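Local coordinates for protein UTP-glucose-1-phosphate uridylyltransferase 2 (Trypanosoma brucei, PDB 3GUE) that probably catalyses the reaction of glucose 1-phosphate with UTP to give UDP-glucose and diphosphate, at residues P432-R443 / V452-N462; L198-L208 / I308-D318. All blocks are in the same frame, centred on the assembly; numbering follows the deposited sequence.

The two contacts lie on opposite sides of the chain's centre, their centres about 47 Å apart and their nearest atoms about 33 Å apart, so they do not touch. Contact 2 belongs to the GT-A-like catalytic core, where helices 194-201, 203-209 and 310-319 pack on the central mixed sheet. The side chain of L198 is about 12 Å from the bound UDP-glucose and about 9 Å from that of Q162, which binds this ligand. Contact 1 comes later in the chain and lies away from the annotated sites, in the carboxy-terminal parallel beta region, consistent with the left-handed beta-helix of eukaryotic UDP-glucose pyrophosphorylases.

Contact 1: residues P432-R443 / V452-N462; sequences PSLRQCTSLTVR and VSVRGNVVIKN
V454 packs its side chain among P432, L434, C437 and L440. Its CB lies 3.6 Å from L434 CD2, the two side chains running side by side and pointing the same way. CG1, set anti to the backbone N (chi1 174°), meets C437 SG at 3.8 Å and, in another direction, L440 CD1, while CG2 meets P432 CB at 4.1 Å. The backbones are joined alongside: S433 N donates to V452 O, and V454 N to S433 O. A type I turn from L434 to C437 then shifts the register, and a water ties S433 OG, Q436 N and V454 O together; S433 OG also bonds D387. At the corner, G456 O is gripped from one face of its plane by two successive amides, T438 N at 2.7 Å and S439 N at 3.2 Å, the mark of a beta bulge. From S439 onward the strands run parallel, 2° apart, with bonds such as I460 N to T441 O at 2.7 Å. L440 CD1 packs on V458 CG1 at 3.6 Å, and V442 and I460 continue this buried face. On the other face R443 CB touches K461 CG at 3.6 Å, and the R443 guanidinium forms a salt bridge with D411. Backbone bonds thus join neighbouring parallel strands, consistent with successive coils of a beta-helix; one strand face would supply its apolar interior, and the other carries mostly polar and charged groups, with V459 among them.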
loop_
_atom_site.group_PDB
_atom_site.type_symbol
_atom_site.label_atom_id
_atom_site.label_comp_id
_atom_site.label_asym_id
_atom_site.label_seq_id
_atom_site.Cartn_x
_atom_site.Cartn_y
_atom_site.Cartn_z
ATOM N N PRO A 432 1.290 -0.030 -24.519
ATOM C CA PRO A 432 1.286 -1.260 -25.316
ATOM C C PRO A 432 0.308 -2.296 -24.761
ATOM O O PRO A 432 -0.075 -2.218 -23.591
ATOM C CB PRO A 432 2.741 -1.764 -25.193
ATOM C CG PRO A 432 3.147 -1.294 -23.806
ATOM C CD PRO A 432 2.527 0.095 -23.725
ATOM N N SER A 433 -0.111 -3.233 -25.617
ATOM C CA SER A 433 -0.897 -4.400 -25.206
ATOM C C SER A 433 0.090 -5.282 -24.426
ATOM O O SER A 433 1.202 -5.527 -24.889
ATOM C CB SER A 433 -1.469 -5.115 -26.446
ATOM O OG SER A 433 -2.183 -6.319 -26.175
ATOM N N LEU A 434 -0.316 -5.718 -23.243
ATOM C CA LEU A 434 0.508 -6.595 -22.378
ATOM C C LEU A 434 -0.234 -7.837 -21.868
ATOM O O LEU A 434 0.285 -8.578 -21.044
ATOM C CB LEU A 434 1.078 -5.806 -21.173
ATOM C CG LEU A 434 2.071 -4.667 -21.523
ATOM C CD1 LEU A 434 2.318 -3.830 -20.319
ATOM C CD2 LEU A 434 3.410 -5.201 -22.061
ATOM N N ARG A 435 -1.446 -8.060 -22.348
ATOM C CA ARG A 435 -2.211 -9.237 -21.939
ATOM C C ARG A 435 -1.538 -10.579 -22.298
ATOM O O ARG A 435 -1.703 -11.551 -21.586
ATOM C CB ARG A 435 -3.670 -9.182 -22.454
ATOM C CG ARG A 435 -3.807 -9.023 -23.960
ATOM C CD ARG A 435 -5.269 -9.012 -24.430
ATOM N NE ARG A 435 -5.279 -8.933 -25.889
ATOM C CZ ARG A 435 -5.035 -9.964 -26.702
ATOM N NH1 ARG A 435 -4.791 -11.183 -26.208
ATOM N NH2 ARG A 435 -5.045 -9.780 -28.017
ATOM N N GLN A 436 -0.745 -10.612 -23.364
ATOM C CA GLN A 436 -0.006 -11.822 -23.738
ATOM C C GLN A 436 1.451 -11.796 -23.258
ATOM O O GLN A 436 2.255 -12.633 -23.673
ATOM C CB GLN A 436 -0.027 -12.035 -25.263
ATOM C CG GLN A 436 -1.366 -11.754 -25.939
ATOM C CD GLN A 436 -1.325 -12.020 -27.431
ATOM O OE1 GLN A 436 -1.184 -11.094 -28.241
ATOM N NE2 GLN A 436 -1.417 -13.282 -27.802
ATOM N N CYS A 437 1.800 -10.817 -22.416
ATOM C CA CYS A 437 3.182 -10.621 -22.014
ATOM C C CYS A 437 3.500 -11.360 -20.718
ATOM O O CYS A 437 2.820 -11.190 -19.708
ATOM C CB CYS A 437 3.469 -9.128 -21.875
ATOM S SG CYS A 437 5.073 -8.801 -21.198
ATOM N N THR A 438 4.515 -12.214 -20.743
ATOM C CA THR A 438 4.954 -12.861 -19.492
ATOM C C THR A 438 6.041 -12.011 -18.810
ATOM O O THR A 438 6.226 -12.073 -17.598
ATOM C CB THR A 438 5.427 -14.354 -19.660
ATOM O OG1 THR A 438 6.624 -14.415 -20.429
ATOM C CG2 THR A 438 4.384 -15.227 -20.329
ATOM N N SER A 439 6.734 -11.201 -19.602
ATOM C CA SER A 439 7.915 -10.481 -19.123
ATOM C C SER A 439 8.264 -9.342 -20.078
ATOM O O SER A 439 8.310 -9.535 -21.280
ATOM C CB SER A 439 9.084 -11.464 -19.045
ATOM O OG SER A 439 10.168 -10.909 -18.373
ATOM N N LEU A 440 8.495 -8.148 -19.547
ATOM C CA LEU A 440 8.990 -7.030 -20.367
ATOM C C LEU A 440 10.077 -6.245 -19.630
ATOM O O LEU A 440 9.837 -5.706 -18.552
ATOM C CB LEU A 440 7.853 -6.092 -20.808
ATOM C CG LEU A 440 8.272 -4.774 -21.480
ATOM C CD1 LEU A 440 8.789 -4.967 -22.940
ATOM C CD2 LEU A 440 7.171 -3.697 -21.405
ATOM N N THR A 441 11.270 -6.209 -20.229
ATOM C CA THR A 441 12.398 -5.491 -19.681
ATOM C C THR A 441 12.781 -4.341 -20.635
ATOM O O THR A 441 12.959 -4.545 -21.848
ATOM C CB THR A 441 13.587 -6.478 -19.387
ATOM O OG1 THR A 441 13.166 -7.416 -18.382
ATOM C CG2 THR A 441 14.819 -5.756 -18.890
ATOM N N VAL A 442 12.893 -3.137 -20.074
ATOM C CA VAL A 442 13.219 -1.951 -20.841
ATOM C C VAL A 442 14.384 -1.225 -20.221
ATOM O O VAL A 442 14.414 -0.998 -19.008
ATOM C CB VAL A 442 12.006 -1.011 -20.966
ATOM C CG1 VAL A 442 12.375 0.305 -21.681
ATOM C CG2 VAL A 442 10.843 -1.755 -21.676
ATOM N N ARG A 443 15.346 -0.880 -21.079
ATOM C CA ARG A 443 16.634 -0.324 -20.684
ATOM C C ARG A 443 16.990 0.808 -21.642
ATOM O O ARG A 443 16.826 0.664 -22.860
ATOM C CB ARG A 443 17.740 -1.395 -20.748
ATOM C CG ARG A 443 17.711 -2.426 -19.632
ATOM C CD ARG A 443 18.029 -1.760 -18.290
ATOM N NE ARG A 443 17.992 -2.701 -17.172
ATOM C CZ ARG A 443 16.885 -3.057 -16.524
ATOM N NH1 ARG A 443 15.698 -2.557 -16.870
ATOM N NH2 ARG A 443 16.962 -3.908 -15.516
ATOM N N VAL A 452 0.970 -1.147 -30.180
ATOM C CA VAL A 452 2.064 -2.103 -30.013
ATOM C C VAL A 452 1.614 -3.305 -29.179
ATOM O O VAL A 452 1.012 -3.156 -28.133
ATOM C CB VAL A 452 3.318 -1.418 -29.410
ATOM C CG1 VAL A 452 4.395 -2.427 -29.067
ATOM C CG2 VAL A 452 3.867 -0.405 -30.409
ATOM N N SER A 453 1.896 -4.507 -29.673
ATOM C CA SER A 453 1.501 -5.732 -28.993
ATOM C C SER A 453 2.746 -6.395 -28.411
ATOM O O SER A 453 3.674 -6.727 -29.149
ATOM C CB SER A 453 0.766 -6.661 -29.981
ATOM O OG SER A 453 0.637 -7.987 -29.487
ATOM N N VAL A 454 2.799 -6.539 -27.088
ATOM C CA VAL A 454 3.963 -7.216 -26.463
ATOM C C VAL A 454 3.575 -8.660 -26.064
ATOM O O VAL A 454 2.577 -8.876 -25.357
ATOM C CB VAL A 454 4.577 -6.422 -25.262
ATOM C CG1 VAL A 454 5.650 -7.218 -24.565
ATOM C CG2 VAL A 454 5.119 -5.059 -25.679
ATOM N N ARG A 455 4.357 -9.635 -26.541
ATOM C CA ARG A 455 4.014 -11.042 -26.384
ATOM C C ARG A 455 5.196 -11.877 -25.874
ATOM O O ARG A 455 6.336 -11.753 -26.370
ATOM C CB ARG A 455 3.551 -11.628 -27.722
ATOM C CG ARG A 455 2.323 -10.983 -28.303
ATOM C CD ARG A 455 2.158 -11.349 -29.777
ATOM N NE ARG A 455 1.072 -10.567 -30.360
ATOM C CZ ARG A 455 0.576 -10.717 -31.585
ATOM N NH1 ARG A 455 1.053 -11.633 -32.413
ATOM N NH2 ARG A 455 -0.404 -9.924 -31.982
ATOM N N GLY A 456 4.909 -12.754 -24.920
ATOM C CA GLY A 456 5.925 -13.667 -24.383
ATOM C C GLY A 456 6.912 -12.928 -23.498
ATOM O O GLY A 456 6.488 -12.147 -22.648
ATOM N N ASN A 457 8.207 -13.216 -23.681
ATOM C CA ASN A 457 9.308 -12.528 -23.000
ATOM C C ASN A 457 10.047 -11.504 -23.881
ATOM O O ASN A 457 10.886 -11.881 -24.718
ATOM C CB ASN A 457 10.312 -13.545 -22.452
ATOM C CG ASN A 457 9.715 -14.429 -21.367
ATOM O OD1 ASN A 457 9.965 -15.627 -21.317
ATOM N ND2 ASN A 457 8.911 -13.838 -20.507
ATOM N N VAL A 458 9.757 -10.217 -23.675
ATOM C CA VAL A 458 10.313 -9.138 -24.502
ATOM C C VAL A 458 11.380 -8.302 -23.788
ATOM O O VAL A 458 11.170 -7.838 -22.667
ATOM C CB VAL A 458 9.193 -8.249 -25.089
ATOM C CG1 VAL A 458 9.742 -6.952 -25.761
ATOM C CG2 VAL A 458 8.380 -9.049 -26.082
ATOM N N VAL A 459 12.524 -8.109 -24.453
ATOM C CA VAL A 459 13.547 -7.181 -23.979
ATOM C C VAL A 459 13.722 -6.003 -24.981
ATOM O O VAL A 459 13.784 -6.209 -26.212
ATOM C CB VAL A 459 14.913 -7.907 -23.687
ATOM C CG1 VAL A 459 15.969 -6.927 -23.142
ATOM C CG2 VAL A 459 14.724 -9.090 -22.696
ATOM N N ILE A 460 13.789 -4.777 -24.459
ATOM C CA ILE A 460 14.063 -3.595 -25.291
ATOM C C ILE A 460 15.189 -2.766 -24.658
ATOM O O ILE A 460 14.960 -2.099 -23.652
ATOM C CB ILE A 460 12.784 -2.697 -25.503
ATOM C CG1 ILE A 460 11.580 -3.528 -25.982
ATOM C CG2 ILE A 460 13.069 -1.541 -26.500
ATOM C CD1 ILE A 460 10.251 -2.703 -26.168
ATOM N N LYS A 461 16.381 -2.799 -25.269
ATOM C CA LYS A 461 17.559 -2.059 -24.813
ATOM C C LYS A 461 18.011 -0.986 -25.800
ATOM O O LYS A 461 18.399 -1.293 -26.933
ATOM C CB LYS A 461 18.738 -3.014 -24.628
ATOM C CG LYS A 461 18.862 -3.637 -23.272
ATOM C CD LYS A 461 20.313 -4.115 -23.078
ATOM C CE LYS A 461 20.635 -4.357 -21.613
ATOM N NZ LYS A 461 20.978 -3.079 -20.917
ATOM N N ASN A 462 17.990 0.265 -25.367
ATOM C CA ASN A 462 18.560 1.339 -26.179
ATOM C C ASN A 462 19.860 1.890 -25.582
ATOM O O ASN A 462 19.915 2.307 -24.424
ATOM C CB ASN A 462 17.515 2.426 -26.455
ATOM C CG ASN A 462 18.068 3.595 -27.240
ATOM O OD1 ASN A 462 18.956 3.439 -28.097
ATOM N ND2 ASN A 462 17.537 4.784 -26.960
HETATM O O HOH W 1 -0.107 -8.547 -25.409
HETATM O O HOH W 2 11.928 -9.738 -20.578
#

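Contact 2: residues L198-L208 / I308-D318; sequences LYSSGKLDYLL and INLMELKKMMD
The ring of Y199, from helix 194-201 like L198, carries M317 CB on one face, 3.5 Å above the plane and over its centre, a CH-pi contact supplemented by an oblique Met-aromatic approach of the M317 sulfur. At the ring edge, in its plane, lies D318 OD1, with K314 CD also near the rim. Y199 OH donates to D318 OD1 at 2.6 Å, meeting the oxygen on its anti side, with ring and carboxylate planes 73° apart. The other carboxylate oxygen, D318 OD2, pairs with K314 NZ at 3.6 Å, and a long salt bridge of 3.8 Å from D205 OD1 to K314 NZ completes a small network. Bends at chi2 and chi4 bring the ammonium between these two acids, while the K314 side chain sits as a knob among Y199, L204, D205 and L208. Next to the charged network the contact turns apolar: L204 forks over helix 310-318, CD1 against L310 CB at 3.8 Å and CD2 against L313 CD2 at 3.8 Å, and L208 CD1 rests on K314 CB at 3.7 Å. Helices 203-208 and 310-318 run roughly antiparallel, 138° between directions and 10.4 Å between axes; N309, N-cap of the latter, accepts from E312 N through OD1. These helices pack on the central sheet: L198, L207 and L310 all touch M215 of strand 214-219, next to strand 300-309, from which helix 310-319 follows directly.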
loop_
_atom_site.group_PDB
_atom_site.type_symbol
_atom_site.label_atom_id
_atom_site.label_comp_id
_atom_site.label_asym_id
_atom_site.label_seq_id
_atom_site.Cartn_x
_atom_site.Cartn_y
_atom_site.Cartn_z
ATOM N N LEU A 198 -7.654 5.932 14.558
ATOM C CA LEU A 198 -9.016 5.459 14.858
ATOM C C LEU A 198 -9.372 5.644 16.344
ATOM O O LEU A 198 -10.477 6.081 16.679
ATOM C CB LEU A 198 -9.205 3.988 14.425
ATOM C CG LEU A 198 -9.561 3.701 12.963
ATOM C CD1 LEU A 198 -9.648 2.159 12.714
ATOM C CD2 LEU A 198 -10.836 4.428 12.538
ATOM N N TYR A 199 -8.429 5.293 17.221
ATOM C CA TYR A 199 -8.620 5.336 18.679
ATOM C C TYR A 199 -8.664 6.771 19.185
ATOM O O TYR A 199 -9.625 7.169 19.830
ATOM C CB TYR A 199 -7.478 4.594 19.400
ATOM C CG TYR A 199 -7.675 4.422 20.907
ATOM C CD1 TYR A 199 -8.785 3.731 21.417
ATOM C CD2 TYR A 199 -6.746 4.938 21.823
ATOM C CE1 TYR A 199 -8.956 3.564 22.768
ATOM C CE2 TYR A 199 -6.916 4.771 23.186
ATOM C CZ TYR A 199 -8.019 4.091 23.648
ATOM O OH TYR A 199 -8.201 3.930 24.996
ATOM N N SER A 200 -7.619 7.531 18.861
ATOM C CA SER A 200 -7.501 8.885 19.393
ATOM C C SER A 200 -8.442 9.911 18.754
ATOM O O SER A 200 -8.740 10.948 19.377
ATOM C CB SER A 200 -6.046 9.352 19.379
ATOM O OG SER A 200 -5.358 8.800 20.491
ATOM N N SER A 201 -8.936 9.641 17.543
ATOM C CA SER A 201 -9.886 10.584 16.901
ATOM C C SER A 201 -11.307 10.515 17.459
ATOM O O SER A 201 -12.095 11.454 17.290
ATOM C CB SER A 201 -9.985 10.331 15.404
ATOM O OG SER A 201 -10.412 8.997 15.182
ATOM N N GLY A 202 -11.654 9.372 18.054
ATOM C CA GLY A 202 -13.018 9.143 18.533
ATOM C C GLY A 202 -13.865 8.484 17.456
ATOM O O GLY A 202 -15.042 8.236 17.666
ATOM N N LYS A 203 -13.265 8.206 16.298
ATOM C CA LYS A 203 -13.971 7.483 15.233
ATOM C C LYS A 203 -14.269 6.039 15.684
ATOM O O LYS A 203 -15.362 5.560 15.460
ATOM C CB LYS A 203 -13.206 7.479 13.883
ATOM C CG LYS A 203 -13.580 8.625 12.923
ATOM C CD LYS A 203 -15.006 8.443 12.354
ATOM C CE LYS A 203 -15.227 9.270 11.087
ATOM N NZ LYS A 203 -15.778 10.585 11.391
ATOM N N LEU A 204 -13.308 5.389 16.342
ATOM C CA LEU A 204 -13.502 4.013 16.816
ATOM C C LEU A 204 -14.695 3.901 17.791
ATOM O O LEU A 204 -15.583 3.087 17.574
ATOM C CB LEU A 204 -12.238 3.432 17.449
ATOM C CG LEU A 204 -12.401 1.958 17.888
ATOM C CD1 LEU A 204 -12.745 1.038 16.706
ATOM C CD2 LEU A 204 -11.189 1.471 18.631
ATOM N N ASP A 205 -14.698 4.702 18.846
ATOM C CA ASP A 205 -15.851 4.806 19.756
ATOM C C ASP A 205 -17.161 5.168 19.072
ATOM O O ASP A 205 -18.221 4.647 19.444
ATOM C CB ASP A 205 -15.582 5.851 20.831
ATOM C CG ASP A 205 -14.546 5.402 21.831
ATOM O OD1 ASP A 205 -14.529 4.197 22.161
ATOM O OD2 ASP A 205 -13.758 6.263 22.293
ATOM N N TYR A 206 -17.093 6.086 18.110
ATOM C CA TYR A 206 -18.264 6.452 17.323
ATOM C C TYR A 206 -18.843 5.261 16.535
ATOM O O TYR A 206 -20.034 4.969 16.657
ATOM C CB TYR A 206 -18.005 7.659 16.400
ATOM C CG TYR A 206 -19.220 7.987 15.560
ATOM C CD1 TYR A 206 -20.347 8.586 16.138
ATOM C CD2 TYR A 206 -19.273 7.650 14.206
ATOM C CE1 TYR A 206 -21.481 8.865 15.379
ATOM C CE2 TYR A 206 -20.402 7.933 13.438
ATOM C CZ TYR A 206 -21.501 8.528 14.022
ATOM O OH TYR A 206 -22.635 8.809 13.268
ATOM N N LEU A 207 -18.011 4.593 15.730
ATOM C CA LEU A 207 -18.430 3.372 14.980
ATOM C C LEU A 207 -18.989 2.235 15.863
ATOM O O LEU A 207 -20.043 1.674 15.570
ATOM C CB LEU A 207 -17.288 2.823 14.118
ATOM C CG LEU A 207 -16.705 3.641 12.976
ATOM C CD1 LEU A 207 -15.412 3.004 12.463
ATOM C CD2 LEU A 207 -17.726 3.770 11.863
ATOM N N LEU A 208 -18.288 1.914 16.948
ATOM C CA LEU A 208 -18.771 0.925 17.923
ATOM C C LEU A 208 -20.102 1.299 18.565
ATOM O O LEU A 208 -20.927 0.432 18.857
ATOM C CB LEU A 208 -17.721 0.693 19.009
ATOM C CG LEU A 208 -16.426 -0.007 18.599
ATOM C CD1 LEU A 208 -15.396 0.216 19.694
ATOM C CD2 LEU A 208 -16.637 -1.509 18.352
ATOM N N ILE A 308 -10.265 -6.152 10.451
ATOM C CA ILE A 308 -10.115 -6.036 11.884
ATOM C C ILE A 308 -11.472 -6.063 12.595
ATOM O O ILE A 308 -12.490 -5.598 12.066
ATOM C CB ILE A 308 -9.226 -4.817 12.299
ATOM C CG1 ILE A 308 -9.846 -3.496 11.852
ATOM C CG2 ILE A 308 -7.720 -4.976 11.770
ATOM C CD1 ILE A 308 -9.149 -2.244 12.484
ATOM N N ASN A 309 -11.473 -6.687 13.760
ATOM C CA ASN A 309 -12.575 -6.594 14.693
ATOM C C ASN A 309 -12.318 -5.351 15.557
ATOM O O ASN A 309 -11.270 -5.226 16.232
ATOM C CB ASN A 309 -12.702 -7.879 15.541
ATOM C CG ASN A 309 -13.881 -7.828 16.539
ATOM O OD1 ASN A 309 -13.933 -6.972 17.395
ATOM N ND2 ASN A 309 -14.826 -8.728 16.394
ATOM N N LEU A 310 -13.285 -4.440 15.510
ATOM C CA LEU A 310 -13.158 -3.112 16.072
ATOM C C LEU A 310 -13.221 -3.115 17.613
ATOM O O LEU A 310 -12.511 -2.358 18.257
ATOM C CB LEU A 310 -14.220 -2.197 15.452
ATOM C CG LEU A 310 -14.088 -1.907 13.953
ATOM C CD1 LEU A 310 -15.245 -1.031 13.502
ATOM C CD2 LEU A 310 -12.746 -1.215 13.676
ATOM N N MET A 311 -14.051 -3.989 18.172
ATOM C CA MET A 311 -14.153 -4.180 19.615
ATOM C C MET A 311 -12.868 -4.798 20.180
ATOM O O MET A 311 -12.405 -4.379 21.239
ATOM C CB MET A 311 -15.382 -5.041 19.953
ATOM C CG MET A 311 -15.740 -5.143 21.465
ATOM S SD MET A 311 -16.069 -3.561 22.249
ATOM C CE MET A 311 -17.817 -3.653 22.600
ATOM N N GLU A 312 -12.313 -5.799 19.492
ATOM C CA GLU A 312 -10.991 -6.320 19.879
ATOM C C GLU A 312 -9.922 -5.212 19.836
ATOM O O GLU A 312 -9.117 -5.080 20.760
ATOM C CB GLU A 312 -10.553 -7.514 19.027
ATOM C CG GLU A 312 -11.367 -8.800 19.245
ATOM C CD GLU A 312 -11.482 -9.209 20.712
ATOM O OE1 GLU A 312 -10.494 -9.039 21.465
ATOM O OE2 GLU A 312 -12.564 -9.696 21.109
ATOM N N LEU A 313 -9.913 -4.419 18.766
ATOM C CA LEU A 313 -9.018 -3.256 18.731
ATOM C C LEU A 313 -9.245 -2.336 19.913
ATOM O O LEU A 313 -8.286 -1.887 20.549
ATOM C CB LEU A 313 -9.144 -2.475 17.423
ATOM C CG LEU A 313 -8.254 -1.247 17.330
ATOM C CD1 LEU A 313 -6.776 -1.623 17.102
ATOM C CD2 LEU A 313 -8.757 -0.217 16.278
ATOM N N LYS A 314 -10.508 -2.070 20.226
ATOM C CA LYS A 314 -10.833 -1.171 21.315
ATOM C C LYS A 314 -10.254 -1.694 22.624
ATOM O O LYS A 314 -9.603 -0.948 23.365
ATOM C CB LYS A 314 -12.354 -1.001 21.427
ATOM C CG LYS A 314 -12.819 -0.283 22.678
ATOM C CD LYS A 314 -12.641 1.230 22.604
ATOM C CE LYS A 314 -12.957 1.871 23.965
ATOM N NZ LYS A 314 -14.229 1.301 24.548
ATOM N N LYS A 315 -10.493 -2.981 22.887
ATOM C CA LYS A 315 -9.989 -3.675 24.081
ATOM C C LYS A 315 -8.460 -3.680 24.169
ATOM O O LYS A 315 -7.903 -3.516 25.252
ATOM C CB LYS A 315 -10.541 -5.112 24.134
ATOM C CG LYS A 315 -12.051 -5.159 24.343
ATOM C CD LYS A 315 -12.637 -6.552 24.088
ATOM C CE LYS A 315 -12.583 -7.426 25.325
ATOM N NZ LYS A 315 -13.401 -8.679 25.178
ATOM N N MET A 316 -7.784 -3.855 23.035
ATOM C CA MET A 316 -6.320 -3.790 23.013
ATOM C C MET A 316 -5.822 -2.377 23.324
ATOM O O MET A 316 -4.977 -2.197 24.209
ATOM C CB MET A 316 -5.772 -4.289 21.680
ATOM C CG MET A 316 -4.288 -4.700 21.704
ATOM S SD MET A 316 -3.802 -5.519 20.164
ATOM C CE MET A 316 -5.364 -6.290 19.711
ATOM N N MET A 317 -6.377 -1.382 22.631
ATOM C CA MET A 317 -5.948 0.009 22.780
ATOM C C MET A 317 -6.112 0.490 24.225
ATOM O O MET A 317 -5.204 1.121 24.766
ATOM C CB MET A 317 -6.676 0.948 21.797
ATOM C CG MET A 317 -6.434 0.682 20.305
ATOM S SD MET A 317 -4.743 0.769 19.717
ATOM C CE MET A 317 -4.476 2.539 19.724
ATOM N N ASP A 318 -7.262 0.181 24.834
ATOM C CA ASP A 318 -7.524 0.489 26.242
ATOM C C ASP A 318 -6.483 -0.172 27.129
ATOM O O ASP A 318 -5.874 0.482 27.970
ATOM C CB ASP A 318 -8.922 0.006 26.669
ATOM C CG ASP A 318 -10.035 0.983 26.296
ATOM O OD1 ASP A 318 -9.747 2.187 26.075
ATOM O OD2 ASP A 318 -11.214 0.543 26.271
#